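Local coordinates for flavin reductase domain protein (Arthrobacter sp., PDB 2QCK) that probably binds FMN and acts as a flavin reductase, an oxidoreductase built on the split-barrel fold of FMN-binding proteins, at residues G23-T28 and T41-L46; R52-M57 and V133-V138; I73-L78 and G116-K121. All coordinates share one frame; numbering follows the deposited sequence.

Contact 1: G23-T28 and T41-L46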
ATOM      1  N   GLY A  23       2.070  -4.035   4.833  1.00 36.53           N
ATOM      2  CA  GLY A  23       1.186  -4.677   5.777  1.00 34.64           C
ATOM      3  C   GLY A  23       0.310  -5.680   5.092  1.00 33.62           C
ATOM      4  O   GLY A  23       0.110  -5.593   3.906  1.00 34.77           O
ATOM      5  N   VAL A  24      -0.281  -6.596   5.860  1.00 31.05           N
ATOM      6  CA  VAL A  24      -1.039  -7.710   5.289  1.00 33.06           C
ATOM      7  C   VAL A  24      -2.486  -7.572   5.747  1.00 31.76           C
ATOM      8  O   VAL A  24      -2.730  -7.439   6.945  1.00 30.60           O
ATOM      9  CB  VAL A  24      -0.413  -9.085   5.692  1.00 30.63           C
ATOM     10  CG1 VAL A  24      -1.154 -10.272   5.014  1.00 32.23           C
ATOM     11  CG2 VAL A  24       1.090  -9.103   5.345  1.00 39.50           C
ATOM     12  N   ALA A  25      -3.417  -7.549   4.781  1.00 32.29           N
ATOM     13  CA  ALA A  25      -4.856  -7.574   5.030  1.00 33.69           C
ATOM     14  C   ALA A  25      -5.470  -8.751   4.255  1.00 32.03           C
ATOM     15  O   ALA A  25      -4.799  -9.339   3.440  1.00 33.26           O
ATOM     16  CB  ALA A  25      -5.501  -6.221   4.587  1.00 34.02           C
ATOM     17  N   ILE A  26      -6.730  -9.103   4.535  1.00 35.42           N
ATOM     18  CA  ILE A  26      -7.489 -10.052   3.722  1.00 32.21           C
ATOM     19  C   ILE A  26      -8.821  -9.445   3.283  1.00 34.20           C
ATOM     20  O   ILE A  26      -9.551  -8.807   4.097  1.00 33.43           O
ATOM     21  CB  ILE A  26      -7.773 -11.422   4.415  1.00 29.87           C
ATOM     22  CG1 ILE A  26      -6.453 -12.138   4.747  1.00 33.83           C
ATOM     23  CG2 ILE A  26      -8.637 -12.230   3.472  1.00 28.70           C
ATOM     24  CD1 ILE A  26      -6.528 -13.215   5.837  1.00 28.35           C
ATOM     25  N   ILE A  27      -9.117  -9.607   1.991  1.00 34.29           N
ATOM     26  CA  ILE A  27     -10.359  -9.089   1.377  1.00 30.75           C
ATOM     27  C   ILE A  27     -11.282 -10.265   1.232  1.00 30.74           C
ATOM     28  O   ILE A  27     -10.835 -11.314   0.825  1.00 29.83           O
ATOM     29  CB  ILE A  27     -10.096  -8.486  -0.017  1.00 34.11           C
ATOM     30  CG1 ILE A  27      -9.199  -7.271   0.116  1.00 25.16           C
ATOM     31  CG2 ILE A  27     -11.439  -8.105  -0.758  1.00 35.35           C
ATOM     32  CD1 ILE A  27      -9.920  -6.025   0.576  1.00 31.10           C
ATOM     33  N   THR A  28     -12.555 -10.067   1.558  1.00 29.71           N
ATOM     34  CA  THR A  28     -13.570 -11.151   1.445  1.00 29.48           C
ATOM     35  C   THR A  28     -14.733 -10.628   0.605  1.00 30.34           C
ATOM     36  O   THR A  28     -14.994  -9.435   0.591  1.00 32.80           O
ATOM     37  CB  THR A  28     -14.061 -11.575   2.790  1.00 27.58           C
ATOM     38  OG1 THR A  28     -14.584 -10.400   3.496  1.00 27.71           O
ATOM     39  CG2 THR A  28     -12.908 -12.287   3.535  1.00 30.40           C
ATOM     40  N   THR A  41      -1.471  -7.283  -0.053  1.00 33.52           N
ATOM     41  CA  THR A  41      -0.494  -6.337   0.491  1.00 34.32           C
ATOM     42  C   THR A  41      -0.644  -4.907  -0.047  1.00 35.97           C
ATOM     43  O   THR A  41       0.185  -4.045   0.266  1.00 33.18           O
ATOM     44  CB  THR A  41       0.932  -6.830   0.202  1.00 37.60           C
ATOM     45  OG1 THR A  41       1.019  -7.243  -1.165  1.00 38.16           O
ATOM     46  CG2 THR A  41       1.285  -8.042   1.090  1.00 31.65           C
ATOM     47  N   SER A  42      -1.690  -4.609  -0.804  1.00 34.09           N
ATOM     48  CA  SER A  42      -1.810  -3.269  -1.416  1.00 35.47           C
ATOM     49  C   SER A  42      -2.887  -2.370  -0.834  1.00 37.97           C
ATOM     50  O   SER A  42      -3.150  -1.276  -1.347  1.00 42.92           O
ATOM     51  CB  SER A  42      -2.029  -3.407  -2.918  1.00 41.30           C
ATOM     52  OG  SER A  42      -3.170  -4.198  -3.224  1.00 31.91           O
ATOM     53  N   VAL A  43      -3.501  -2.800   0.245  1.00 31.42           N
ATOM     54  CA  VAL A  43      -4.620  -2.080   0.792  1.00 32.88           C
ATOM     55  C   VAL A  43      -4.013  -0.786   1.328  1.00 33.34           C
ATOM     56  O   VAL A  43      -2.990  -0.860   1.997  1.00 37.33           O
ATOM     57  CB  VAL A  43      -5.318  -2.875   1.921  1.00 34.52           C
ATOM     58  CG1 VAL A  43      -6.259  -1.996   2.678  1.00 29.40           C
ATOM     59  CG2 VAL A  43      -6.084  -4.122   1.343  1.00 26.45           C
ATOM     60  N   ALA A  44      -4.622   0.354   1.017  1.00 31.70           N
ATOM     61  CA  ALA A  44      -4.131   1.700   1.437  1.00 29.80           C
ATOM     62  C   ALA A  44      -5.332   2.553   1.662  1.00 32.95           C
ATOM     63  O   ALA A  44      -6.322   2.472   0.938  1.00 34.25           O
ATOM     64  CB  ALA A  44      -3.287   2.325   0.382  1.00 32.95           C
ATOM     65  N   SER A  45      -5.232   3.391   2.671  1.00 31.65           N
ATOM     66  CA  SER A  45      -6.162   4.480   2.873  1.00 32.13           C
ATOM     67  C   SER A  45      -6.183   5.470   1.699  1.00 34.63           C
ATOM     68  O   SER A  45      -5.117   5.845   1.191  1.00 34.87           O
ATOM     69  CB  SER A  45      -5.724   5.215   4.129  1.00 30.07           C
ATOM     70  OG  SER A  45      -6.749   6.091   4.474  1.00 43.32           O
ATOM     71  N   LEU A  46      -7.390   5.894   1.284  1.00 34.99           N
ATOM     72  CA  LEU A  46      -7.571   6.931   0.274  1.00 33.13           C
ATOM     73  C   LEU A  46      -8.117   8.234   0.829  1.00 32.65           C
ATOM     74  O   LEU A  46      -7.575   9.313   0.588  1.00 32.13           O
ATOM     75  CB  LEU A  46      -8.468   6.424  -0.879  1.00 30.03           C
ATOM     76  CG  LEU A  46      -8.896   7.404  -1.996  1.00 30.40           C
ATOM     77  CD1 LEU A  46      -7.710   8.091  -2.702  1.00 33.72           C
ATOM     78  CD2 LEU A  46      -9.746   6.638  -2.970  1.00 32.54           C
TER
HETATM   79  O   HOH W   1      -2.517  -4.769   2.380  1.00 42.64           O

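Contact 2: R52-M57 and V133-V138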
ATOM      1  N   ARG A  52     -12.552   5.968   2.462  1.00 34.29           N
ATOM      2  CA  ARG A  52     -12.291   5.059   1.347  0.50 34.72           C
ATOM      3  C   ARG A  52     -10.910   4.433   1.435  1.00 32.57           C
ATOM      4  O   ARG A  52      -9.995   5.014   1.967  1.00 33.40           O
ATOM      5  CB  ARG A  52     -12.360   5.777  -0.001  0.50 34.33           C
ATOM      6  CG  ARG A  52     -13.521   6.718  -0.249  0.50 32.01           C
ATOM      7  CD  ARG A  52     -13.508   7.113  -1.712  0.50 37.52           C
ATOM      8  NE  ARG A  52     -13.735   8.539  -1.940  0.50 38.46           N
ATOM      9  CZ  ARG A  52     -14.928   9.107  -2.032  0.50 43.62           C
ATOM     10  NH1 ARG A  52     -16.034   8.388  -1.903  0.50 48.91           N
ATOM     11  NH2 ARG A  52     -15.019  10.403  -2.252  0.50 46.00           N
ATOM     12  N   PHE A  53     -10.772   3.252   0.843  1.00 33.48           N
ATOM     13  CA  PHE A  53      -9.487   2.616   0.691  1.00 34.82           C
ATOM     14  C   PHE A  53      -9.407   2.053  -0.711  1.00 34.19           C
ATOM     15  O   PHE A  53     -10.410   1.942  -1.386  1.00 34.98           O
ATOM     16  CB  PHE A  53      -9.201   1.498   1.736  1.00 35.05           C
ATOM     17  CG  PHE A  53     -10.111   0.288   1.662  1.00 35.03           C
ATOM     18  CD1 PHE A  53     -11.278   0.241   2.386  1.00 33.48           C
ATOM     19  CD2 PHE A  53      -9.728  -0.853   0.970  1.00 29.44           C
ATOM     20  CE1 PHE A  53     -12.089  -0.869   2.362  1.00 38.06           C
ATOM     21  CE2 PHE A  53     -10.561  -1.956   0.928  1.00 39.97           C
ATOM     22  CZ  PHE A  53     -11.721  -1.956   1.630  1.00 37.42           C
ATOM     23  N   THR A  54      -8.186   1.735  -1.118  1.00 34.81           N
ATOM     24  CA  THR A  54      -7.905   1.153  -2.424  1.00 34.23           C
ATOM     25  C   THR A  54      -7.079  -0.109  -2.261  1.00 35.81           C
ATOM     26  O   THR A  54      -6.365  -0.244  -1.280  1.00 33.39           O
ATOM     27  CB  THR A  54      -7.091   2.148  -3.257  1.00 38.05           C
ATOM     28  OG1 THR A  54      -5.958   2.565  -2.499  1.00 34.27           O
ATOM     29  CG2 THR A  54      -7.906   3.359  -3.594  1.00 30.80           C
ATOM     30  N   PHE A  55      -7.192  -1.034  -3.216  1.00 34.03           N
ATOM     31  CA  PHE A  55      -6.213  -2.094  -3.386  1.00 33.83           C
ATOM     32  C   PHE A  55      -6.112  -2.458  -4.870  1.00 33.96           C
ATOM     33  O   PHE A  55      -6.958  -2.053  -5.694  1.00 35.12           O
ATOM     34  CB  PHE A  55      -6.588  -3.319  -2.521  1.00 35.96           C
ATOM     35  CG  PHE A  55      -7.887  -3.958  -2.898  1.00 28.75           C
ATOM     36  CD1 PHE A  55      -9.089  -3.442  -2.442  1.00 34.98           C
ATOM     37  CD2 PHE A  55      -7.930  -5.085  -3.752  1.00 32.50           C
ATOM     38  CE1 PHE A  55     -10.288  -4.055  -2.779  1.00 39.10           C
ATOM     39  CE2 PHE A  55      -9.133  -5.646  -4.105  1.00 29.14           C
ATOM     40  CZ  PHE A  55     -10.306  -5.129  -3.631  1.00 32.10           C
ATOM     41  N   ASN A  56      -5.077  -3.213  -5.201  1.00 34.33           N
ATOM     42  CA  ASN A  56      -4.867  -3.708  -6.538  1.00 34.02           C
ATOM     43  C   ASN A  56      -4.995  -5.230  -6.562  1.00 34.42           C
ATOM     44  O   ASN A  56      -4.681  -5.920  -5.569  1.00 31.68           O
ATOM     45  CB  ASN A  56      -3.493  -3.285  -7.063  1.00 35.28           C
ATOM     46  CG  ASN A  56      -3.286  -1.767  -7.060  1.00 36.97           C
ATOM     47  OD1 ASN A  56      -4.241  -1.000  -7.163  1.00 43.70           O
ATOM     48  ND2 ASN A  56      -2.027  -1.325  -6.907  1.00 35.55           N
HETATM   49  N   MSE A  57      -5.466  -5.762  -7.689  1.00 33.37           N
HETATM   50  CA  MSE A  57      -5.473  -7.203  -7.861  1.00 33.08           C
HETATM   51  C   MSE A  57      -5.390  -7.582  -9.303  1.00 34.52           C
HETATM   52  O   MSE A  57      -5.621  -6.759 -10.180  1.00 32.25           O
HETATM   53  CB  MSE A  57      -6.755  -7.766  -7.271  1.00 35.78           C
HETATM   54  CG  MSE A  57      -7.994  -7.408  -8.029  1.00 39.22           C
HETATM   55 SE   MSE A  57      -9.567  -8.146  -7.150  0.75 35.23          SE
HETATM   56  CE  MSE A  57      -9.297 -10.066  -7.247  1.00 32.92           C
ATOM     57  N   VAL A 133      -7.232  -1.528 -10.287  1.00 31.91           N
ATOM     58  CA  VAL A 133      -7.340  -0.780  -9.042  1.00 31.03           C
ATOM     59  C   VAL A 133      -8.805  -0.833  -8.579  1.00 34.99           C
ATOM     60  O   VAL A 133      -9.729  -0.553  -9.358  1.00 33.98           O
ATOM     61  CB  VAL A 133      -6.920   0.694  -9.245  1.00 31.45           C
ATOM     62  CG1 VAL A 133      -7.098   1.530  -7.966  1.00 34.46           C
ATOM     63  CG2 VAL A 133      -5.441   0.755  -9.869  1.00 26.89           C
ATOM     64  N   VAL A 134      -9.028  -1.207  -7.321  1.00 35.65           N
ATOM     65  CA  VAL A 134     -10.372  -1.263  -6.779  1.00 32.82           C
ATOM     66  C   VAL A 134     -10.469  -0.162  -5.720  1.00 34.85           C
ATOM     67  O   VAL A 134      -9.631  -0.145  -4.802  1.00 33.66           O
ATOM     68  CB  VAL A 134     -10.694  -2.607  -6.160  1.00 31.75           C
ATOM     69  CG1 VAL A 134     -12.152  -2.657  -5.847  1.00 30.95           C
ATOM     70  CG2 VAL A 134     -10.267  -3.796  -7.092  1.00 29.14           C
ATOM     71  N   VAL A 135     -11.498   0.696  -5.841  1.00 33.90           N
ATOM     72  CA  VAL A 135     -11.812   1.793  -4.913  1.00 33.83           C
ATOM     73  C   VAL A 135     -13.066   1.456  -4.119  1.00 33.83           C
ATOM     74  O   VAL A 135     -14.084   1.123  -4.699  1.00 30.36           O
ATOM     75  CB  VAL A 135     -12.092   3.125  -5.666  1.00 35.50           C
ATOM     76  CG1 VAL A 135     -12.429   4.293  -4.645  1.00 37.58           C
ATOM     77  CG2 VAL A 135     -10.942   3.468  -6.575  1.00 32.96           C
ATOM     78  N   VAL A 136     -12.991   1.548  -2.792  1.00 34.04           N
ATOM     79  CA  VAL A 136     -14.062   1.047  -1.912  1.00 32.31           C
ATOM     80  C   VAL A 136     -14.424   2.164  -0.952  1.00 31.28           C
ATOM     81  O   VAL A 136     -13.527   2.778  -0.394  1.00 34.51           O
ATOM     82  CB  VAL A 136     -13.529  -0.100  -1.128  1.00 31.73           C
ATOM     83  CG1 VAL A 136     -14.601  -0.734  -0.324  1.00 30.10           C
ATOM     84  CG2 VAL A 136     -12.865  -1.125  -2.106  1.00 23.49           C
ATOM     85  N   GLU A 137     -15.711   2.409  -0.766  1.00 34.54           N
ATOM     86  CA  GLU A 137     -16.179   3.332   0.265  1.00 33.62           C
ATOM     87  C   GLU A 137     -16.668   2.526   1.475  1.00 34.43           C
ATOM     88  O   GLU A 137     -17.524   1.640   1.339  1.00 34.66           O
ATOM     89  CB  GLU A 137     -17.333   4.197  -0.262  1.00 36.23           C
ATOM     90  CG  GLU A 137     -17.796   5.241   0.789  1.00 36.04           C
ATOM     91  CD  GLU A 137     -18.862   6.217   0.310  1.00 36.67           C
ATOM     92  OE1 GLU A 137     -18.828   6.635  -0.858  1.00 52.67           O
ATOM     93  OE2 GLU A 137     -19.693   6.637   1.134  1.00 48.02           O
ATOM     94  N   VAL A 138     -16.191   2.901   2.660  1.00 34.42           N
ATOM     95  CA  VAL A 138     -16.379   2.119   3.863  1.00 33.58           C
ATOM     96  C   VAL A 138     -17.731   2.494   4.446  1.00 33.11           C
ATOM     97  O   VAL A 138     -18.041   3.654   4.549  1.00 31.24           O
ATOM     98  CB  VAL A 138     -15.239   2.389   4.873  1.00 32.41           C
ATOM     99  CG1 VAL A 138     -15.503   1.760   6.224  1.00 28.84           C
ATOM    100  CG2 VAL A 138     -13.945   1.875   4.319  1.00 31.62           C
TER

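Contact 3: I73-L78 and G116-K121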
ATOM      1  N   ILE A  73     -17.802  -5.734   0.040  1.00 34.46           N
ATOM      2  CA  ILE A  73     -16.629  -6.505   0.399  1.00 35.31           C
ATOM      3  C   ILE A  73     -16.178  -6.188   1.830  1.00 35.93           C
ATOM      4  O   ILE A  73     -16.566  -5.186   2.429  1.00 35.79           O
ATOM      5  CB  ILE A  73     -15.453  -6.290  -0.587  1.00 35.37           C
ATOM      6  CG1 ILE A  73     -14.785  -4.918  -0.438  1.00 38.63           C
ATOM      7  CG2 ILE A  73     -15.912  -6.427  -2.029  1.00 38.83           C
ATOM      8  CD1 ILE A  73     -13.469  -4.842  -1.273  1.00 39.96           C
ATOM      9  N   GLY A  74     -15.378  -7.081   2.391  1.00 36.45           N
ATOM     10  CA  GLY A  74     -14.751  -6.844   3.687  1.00 35.61           C
ATOM     11  C   GLY A  74     -13.250  -6.733   3.550  1.00 35.10           C
ATOM     12  O   GLY A  74     -12.652  -7.389   2.723  1.00 39.27           O
ATOM     13  N   VAL A  75     -12.635  -5.885   4.365  1.00 33.51           N
ATOM     14  CA  VAL A  75     -11.197  -5.934   4.536  1.00 33.34           C
ATOM     15  C   VAL A  75     -10.812  -6.200   5.996  1.00 31.75           C
ATOM     16  O   VAL A  75     -11.416  -5.635   6.921  1.00 30.78           O
ATOM     17  CB  VAL A  75     -10.471  -4.628   3.964  1.00 34.00           C
ATOM     18  CG1 VAL A  75     -10.824  -3.413   4.734  1.00 30.50           C
ATOM     19  CG2 VAL A  75      -8.957  -4.836   3.921  1.00 33.76           C
ATOM     20  N   HIS A  76      -9.824  -7.076   6.190  1.00 29.82           N
ATOM     21  CA  HIS A  76      -9.378  -7.484   7.535  1.00 30.21           C
ATOM     22  C   HIS A  76      -7.930  -7.156   7.749  1.00 31.81           C
ATOM     23  O   HIS A  76      -7.082  -7.583   6.978  1.00 34.61           O
ATOM     24  CB  HIS A  76      -9.562  -8.962   7.742  1.00 31.45           C
ATOM     25  CG  HIS A  76     -10.972  -9.402   7.555  1.00 27.53           C
ATOM     26  ND1 HIS A  76     -11.557  -9.474   6.308  1.00 33.38           N
ATOM     27  CD2 HIS A  76     -11.911  -9.794   8.442  1.00 32.10           C
ATOM     28  CE1 HIS A  76     -12.799  -9.910   6.436  1.00 30.19           C
ATOM     29  NE2 HIS A  76     -13.038 -10.103   7.723  1.00 23.69           N
HETATM   30  N   MSE A  77      -7.656  -6.383   8.780  1.00 34.28           N
HETATM   31  CA  MSE A  77      -6.269  -6.091   9.197  1.00 36.00           C
HETATM   32  C   MSE A  77      -5.850  -7.234  10.104  1.00 34.40           C
HETATM   33  O   MSE A  77      -6.652  -7.738  10.902  1.00 39.24           O
HETATM   34  CB  MSE A  77      -6.202  -4.780   9.966  1.00 36.19           C
HETATM   35  CG  MSE A  77      -6.194  -3.574   9.067  1.00 43.12           C
HETATM   36 SE   MSE A  77      -7.848  -3.289   8.022  0.75 39.89          SE
HETATM   37  CE  MSE A  77      -7.294  -1.542   7.198  1.00 32.63           C
ATOM     38  N   LEU A  78      -4.598  -7.645   9.949  1.00 36.71           N
ATOM     39  CA  LEU A  78      -4.052  -8.850  10.547  1.00 35.67           C
ATOM     40  C   LEU A  78      -2.986  -8.499  11.564  1.00 37.16           C
ATOM     41  O   LEU A  78      -2.227  -7.544  11.396  1.00 35.17           O
ATOM     42  CB  LEU A  78      -3.447  -9.741   9.438  1.00 33.34           C
ATOM     43  CG  LEU A  78      -4.423 -10.262   8.384  1.00 38.17           C
ATOM     44  CD1 LEU A  78      -3.806 -11.391   7.571  1.00 33.80           C
ATOM     45  CD2 LEU A  78      -5.730 -10.750   9.007  1.00 34.55           C
ATOM     46  N   GLY A 116      -9.092  -6.187  13.214  1.00 39.46           N
ATOM     47  CA  GLY A 116     -10.353  -5.525  13.009  1.00 38.01           C
ATOM     48  C   GLY A 116     -10.691  -5.631  11.552  1.00 37.68           C
ATOM     49  O   GLY A 116      -9.870  -6.087  10.747  1.00 34.01           O
ATOM     50  N   TRP A 117     -11.909  -5.256  11.220  1.00 39.85           N
ATOM     51  CA  TRP A 117     -12.368  -5.236   9.831  1.00 39.67           C
ATOM     52  C   TRP A 117     -13.207  -4.010   9.482  1.00 38.55           C
ATOM     53  O   TRP A 117     -13.768  -3.329  10.362  1.00 36.18           O
ATOM     54  CB  TRP A 117     -13.165  -6.508   9.517  1.00 38.09           C
ATOM     55  CG  TRP A 117     -14.280  -6.776  10.479  1.00 34.39           C
ATOM     56  CD1 TRP A 117     -14.236  -7.582  11.565  1.00 41.92           C
ATOM     57  CD2 TRP A 117     -15.605  -6.241  10.430  1.00 36.86           C
ATOM     58  NE1 TRP A 117     -15.454  -7.584  12.212  1.00 41.71           N
ATOM     59  CE2 TRP A 117     -16.311  -6.764  11.530  1.00 41.14           C
ATOM     60  CE3 TRP A 117     -16.262  -5.376   9.562  1.00 37.25           C
ATOM     61  CZ2 TRP A 117     -17.626  -6.448  11.784  1.00 40.31           C
ATOM     62  CZ3 TRP A 117     -17.557  -5.044   9.825  1.00 35.38           C
ATOM     63  CH2 TRP A 117     -18.240  -5.594  10.920  1.00 41.83           C
ATOM     64  N   LEU A 118     -13.319  -3.780   8.177  1.00 36.19           N
ATOM     65  CA  LEU A 118     -14.199  -2.763   7.624  1.00 36.60           C
ATOM     66  C   LEU A 118     -15.015  -3.400   6.509  1.00 35.25           C
ATOM     67  O   LEU A 118     -14.508  -4.290   5.811  1.00 36.11           O
ATOM     68  CB  LEU A 118     -13.363  -1.606   7.048  1.00 34.72           C
ATOM     69  CG  LEU A 118     -12.354  -0.912   7.965  1.00 35.47           C
ATOM     70  CD1 LEU A 118     -11.594   0.155   7.218  1.00 29.95           C
ATOM     71  CD2 LEU A 118     -13.065  -0.328   9.150  1.00 24.48           C
ATOM     72  N   ILE A 119     -16.257  -2.952   6.342  1.00 36.85           N
ATOM     73  CA  ILE A 119     -17.097  -3.354   5.210  1.00 36.38           C
ATOM     74  C   ILE A 119     -17.285  -2.137   4.295  1.00 35.37           C
ATOM     75  O   ILE A 119     -17.525  -1.012   4.742  1.00 33.44           O
ATOM     76  CB  ILE A 119     -18.463  -3.972   5.661  1.00 36.07           C
ATOM     77  CG1 ILE A 119     -18.220  -5.379   6.226  1.00 39.87           C
ATOM     78  CG2 ILE A 119     -19.474  -4.073   4.495  1.00 37.48           C
ATOM     79  CD1 ILE A 119     -19.432  -6.080   6.755  1.00 40.35           C
ATOM     80  N   GLY A 120     -17.152  -2.368   2.996  1.00 35.21           N
ATOM     81  CA  GLY A 120     -17.259  -1.293   2.033  1.00 37.22           C
ATOM     82  C   GLY A 120     -18.083  -1.671   0.832  1.00 38.71           C
ATOM     83  O   GLY A 120     -18.391  -2.857   0.620  1.00 39.28           O
ATOM     84  N   LYS A 121     -18.482  -0.642   0.092  1.00 37.32           N
ATOM     85  CA  LYS A 121     -19.101  -0.782  -1.213  1.00 36.14           C
ATOM     86  C   LYS A 121     -18.053  -0.430  -2.228  1.00 34.90           C
ATOM     87  O   LYS A 121     -17.482   0.670  -2.196  1.00 33.68           O
ATOM     88  CB  LYS A 121     -20.289   0.164  -1.362  1.00 37.47           C
ATOM     89  CG  LYS A 121     -21.454  -0.133  -0.426  1.00 41.41           C
TER

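Contact 1: G23-T28 and T41-L46
V43 sets CG1 anti to its backbone N (chi1 167°), which puts CG2 beside that N and turns it to the strand of G23-T28; I27, with CG1 anti to the carbonyl carbon and the chain bent again at chi2, swings CD1 round to the same methyl. V43 CG2 thus sits against two alternate residues of one strand, 3.9 Å from A25 CB and 4.4 Å from I27 CD1, a light apolar touch tip to tip. The T41 side chain, with OG1 in the crowded position between N and the carbonyl carbon (chi1 46°), sends CG2 alongside G23 O, while T41 CA makes a CA-H...O contact of 3.5 Å with G23 O. These segments are not sheet partners here: in the antiparallel beta barrel of this flavin reductase-like domain, strand 34-40 pairs with strand 22-31, and the chain then peels off at T41-V43 to begin strand 44-48. A water bridges the two backbones, donating to G23 O at 3.1 Å and accepting from V43 N at 3.1 Å, so both backbone groups are satisfied where direct pairing has ended. F55 packs on both V43 and I27, and the departing V43 O is bound by H20 of the second subunit.

Contact 2: R52-M57 and V133-V138
F53 and F55 stand on the same face of the antiparallel pair, each with CG in the crowded position between N and the carbonyl carbon (chi1 65° and 63°), so each ring leans across onto the valine opposite. V136 CB lies over the F53 ring, 3.9 Å from its centroid, and V134 CB over the F55 ring, 3.8 Å from its centroid, both as CH-pi contacts. V138 CG2 instead meets the F53 ring edge in plane, 3.7 Å from CD1. An alanine at F53 would remove the ring and would probably loosen the packing round V136 and V138. Beneath, F53 pairs with V136 and F55 with V134 through two N-H...O bonds each, the straightest from V134 N to F55 O (2.8 Å, 174°). On the other face R52, bent at chi3, crosses E137 obliquely, its NH1 3.5 Å from OE1 in a long salt bridge, while NH2 reaches E129 of the second subunit. N56 ND2 is held by T54 and S45 of that subunit. The pair therefore has two chemistries: an aromatic-aliphatic face turned to the barrel interior, where F55 meets I73, and a mixed face, V133 and V135 among R52, T54 and N56, whose polar groups bond to the second subunit.

Contact 3: I73-L78 and G116-K121
Backbone hydrogen bonds carry most of this contact, in which strands 73-77 and 116-121 run antiparallel at 158° with axes 4.7 Å apart. I73 and G120 exchange two bonds, the one from G120 N to I73 O being 2.9 Å long and nearly straight at 169°. V75 and L118 exchange two more, V75 N approaching L118 O almost along its C=O axis, and M77 N adds a bond to G116 O. Between them, CA-H...O contacts fill the non-hydrogen-bonded positions; W117 CA comes to 3.1 Å from V75 O.

Apolar contact is sparse, since three of the facing positions are glycine. V75 has CG1 in the crowded position (chi1 66°), lying alongside L118 with CG1 3.9 Å from L118 CB. M77 and L118, on this same face, also pack against M16 and F13 of the second subunit.

On the face of H76 and W117 the contact is aromatic. W117 CB sits over the imidazole of H76, a CH-pi contact 4.1 Å from the ring centroid and closest to CD2 at 3.7 Å; the indole itself extends away, its plane oblique to the imidazole. I110 packs on both side chains. H76 ND1 is bonded to I26 O on the adjoining strand 22-31. G74, two residues before H76 on the same face, has no side chain; a CB there would be crowded by H76 CE1.

Because I26 O accepts from ND1, that nitrogen must carry a proton, which restrains the rotation of the ring; the apolar cover of I110 and W117 would be expected to disfavour a second proton, consistent with a neutral imidazole.

Overall arrangement
The three contacts lie on one curled antiparallel sheet, the barrel of the flavin reductase-like domain, with centres 9 to 11 Å apart. Contact 1 closes first along the chain; contact 2 then spans 75 residues, and both segments of contact 3 fall within that span. Neighbouring strands join them: 44-48 beside 51-58 links contact 1 to contact 2, 22-31 beside 72-77 links contact 1 to contact 3, and 116-127 beside 131-143 links contact 3 to contact 2. Inside the barrel, F53 CZ comes to 3.5 Å from V75 CG1, uniting contacts 2 and 3 in one core. All three also touch the second subunit, so barrel and dimer are built from the same strands.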